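Long-range contact in stage II sporulation protein E (SpoIIE) (Moorella thermoacetica, PDB 3ZT9), which probably acts as a manganese-dependent PP2C-type serine/threonine phosphatase in a stressosome pathway that controls secondary messenger signalling: residues A82-C87 against G122-N127. Numbering follows the deposited sequence.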
loop_
_atom_site.group_PDB
_atom_site.type_symbol
_atom_site.label_atom_id
_atom_site.label_comp_id
_atom_site.label_asym_id
_atom_site.label_seq_id
_atom_site.Cartn_x
_atom_site.Cartn_y
_atom_site.Cartn_z
ATOM N N ALA A 82 -12.325 2.819 4.700
ATOM C CA ALA A 82 -11.323 2.200 3.858
ATOM C C ALA A 82 -10.381 1.360 4.706
ATOM O O ALA A 82 -10.292 1.542 5.916
ATOM C CB ALA A 82 -10.522 3.304 3.153
ATOM N N VAL A 83 -9.675 0.440 4.056
ATOM C CA VAL A 83 -8.563 -0.265 4.681
ATOM C C VAL A 83 -7.315 0.313 4.009
ATOM O O VAL A 83 -7.406 0.809 2.900
ATOM C CB VAL A 83 -8.683 -1.795 4.490
ATOM C CG1 VAL A 83 -9.976 -2.275 5.136
ATOM C CG2 VAL A 83 -8.624 -2.225 2.987
ATOM N N ALA A 84 -6.165 0.280 4.664
ATOM C CA ALA A 84 -4.964 0.936 4.092
ATOM C C ALA A 84 -3.685 0.384 4.698
ATOM O O ALA A 84 -3.671 -0.090 5.830
ATOM C CB ALA A 84 -5.027 2.450 4.371
ATOM N N ALA A 85 -2.620 0.446 3.922
ATOM C CA ALA A 85 -1.294 0.038 4.377
ATOM C C ALA A 85 -0.375 1.208 4.106
ATOM O O ALA A 85 -0.548 1.891 3.103
ATOM C CB ALA A 85 -0.836 -1.154 3.570
ATOM N N LEU A 86 0.633 1.397 4.954
ATOM C CA LEU A 86 1.668 2.365 4.690
ATOM C C LEU A 86 3.002 1.749 5.098
ATOM O O LEU A 86 3.118 1.112 6.168
ATOM C CB LEU A 86 1.406 3.606 5.537
ATOM C CG LEU A 86 2.513 4.655 5.539
ATOM C CD1 LEU A 86 2.648 5.208 4.171
ATOM C CD2 LEU A 86 2.130 5.769 6.538
ATOM N N CYS A 87 3.984 1.927 4.234
ATOM C CA CYS A 87 5.376 1.544 4.517
ATOM C C CYS A 87 6.188 2.811 4.510
ATOM O O CYS A 87 6.072 3.625 3.594
ATOM C CB CYS A 87 5.970 0.654 3.417
ATOM S SG CYS A 87 5.339 -1.011 3.308
ATOM N N GLY A 122 -9.714 -4.138 11.021
ATOM C CA GLY A 122 -10.474 -2.931 11.244
ATOM C C GLY A 122 -10.827 -2.262 9.937
ATOM O O GLY A 122 -10.423 -2.711 8.880
ATOM N N ILE A 123 -11.559 -1.159 10.033
ATOM C CA ILE A 123 -11.938 -0.353 8.874
ATOM C C ILE A 123 -11.785 1.101 9.281
ATOM O O ILE A 123 -12.464 1.555 10.193
ATOM C CB ILE A 123 -13.412 -0.573 8.436
ATOM C CG1 ILE A 123 -13.605 -2.019 7.984
ATOM C CG2 ILE A 123 -13.786 0.451 7.284
ATOM C CD1 ILE A 123 -15.055 -2.396 7.688
ATOM N N LEU A 124 -10.891 1.819 8.614
ATOM C CA LEU A 124 -10.652 3.212 8.969
ATOM C C LEU A 124 -11.935 3.978 8.713
ATOM O O LEU A 124 -12.539 3.858 7.635
ATOM C CB LEU A 124 -9.465 3.789 8.172
ATOM C CG LEU A 124 -8.153 3.035 8.475
ATOM C CD1 LEU A 124 -7.084 3.390 7.414
ATOM C CD2 LEU A 124 -7.665 3.305 9.863
ATOM N N GLY A 125 -12.337 4.765 9.712
ATOM C CA GLY A 125 -13.573 5.517 9.669
ATOM C C GLY A 125 -14.695 4.905 10.477
ATOM O O GLY A 125 -15.658 5.590 10.823
ATOM N N TYR A 126 -14.567 3.621 10.800
ATOM C CA TYR A 126 -15.615 2.903 11.529
ATOM C C TYR A 126 -15.183 2.149 12.772
ATOM O O TYR A 126 -15.792 2.324 13.819
ATOM C CB TYR A 126 -16.375 1.998 10.567
ATOM C CG TYR A 126 -17.242 2.841 9.690
ATOM C CD1 TYR A 126 -18.476 3.302 10.145
ATOM C CD2 TYR A 126 -16.804 3.250 8.439
ATOM C CE1 TYR A 126 -19.264 4.104 9.366
ATOM C CE2 TYR A 126 -17.589 4.055 7.650
ATOM C CZ TYR A 126 -18.816 4.477 8.121
ATOM O OH TYR A 126 -19.603 5.278 7.343
ATOM N N ASN A 127 -14.162 1.305 12.671
ATOM C CA ASN A 127 -13.724 0.496 13.815
ATOM C C ASN A 127 -12.200 0.431 13.898
ATOM O O ASN A 127 -11.562 -0.395 13.248
ATOM C CB ASN A 127 -14.344 -0.916 13.784
ATOM C CG ASN A 127 -13.968 -1.691 12.542
ATOM O OD1 ASN A 127 -13.214 -1.198 11.731
ATOM N ND2 ASN A 127 -14.490 -2.905 12.382
#
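Ala82 and Leu124 form a single antiparallel bridge, a hydrogen-bonded pair with both backbone bonds made. Ala82 N donates to Leu124 O at 3.1 Å. It reaches a lone pair of that oxygen in the carbonyl plane, at a C=O...N angle of 145°. In return Leu124 N donates to Ala82 O at 2.8 Å. This donor sits nearly in line with the C=O bond (163°), although its N-H is bent away from the acceptor. The Leu124 side chain lies close beside the same oxygen, with its CB 3.3 Å from Ala82 O. CG, anti to the carbonyl carbon (chi1 -62°), stays near that oxygen. Beyond it, an extended chi2 carries CD1 on to Ala84 CB, at 3.8 Å. Leu76, at the end of helix 65-76, packs on both Ala82 and Leu124. Ile123 adds a lighter contact, with CG2 3.8 Å from Ala82 N. Val83 uses its CG1 methyl, which approaches Gly122 O at 3.8 Å.

In this PP2C-type fold, strand 82-90 is the middle strand of one of the two antiparallel sheets. Ala84 is hydrogen-bonded through its backbone to Val101 of strand 95-101, and Leu124 takes up the next bonding position along the same edge, at Ala82. Leu124 also touches Val101. On the other edge Val83 is hydrogen-bonded through its backbone to Asp38, a manganese ligand. The Val83 side chain lies about 7 Å from a bound manganese ion, so this contact borders the metal site without supplying a ligand.

The 122-127 loop turns back directly after the bridge. Leu124 and Gly125 form the corner of a type II turn, and the positive phi of Gly125 suits glycine. Ile123 O accepts from both Tyr126 N and Asn127 N, each at 3.0 Å, a classic beta bulge. Tyr126 OH is hydrogen-bonded to Thr79 O, just ahead of strand 82-90.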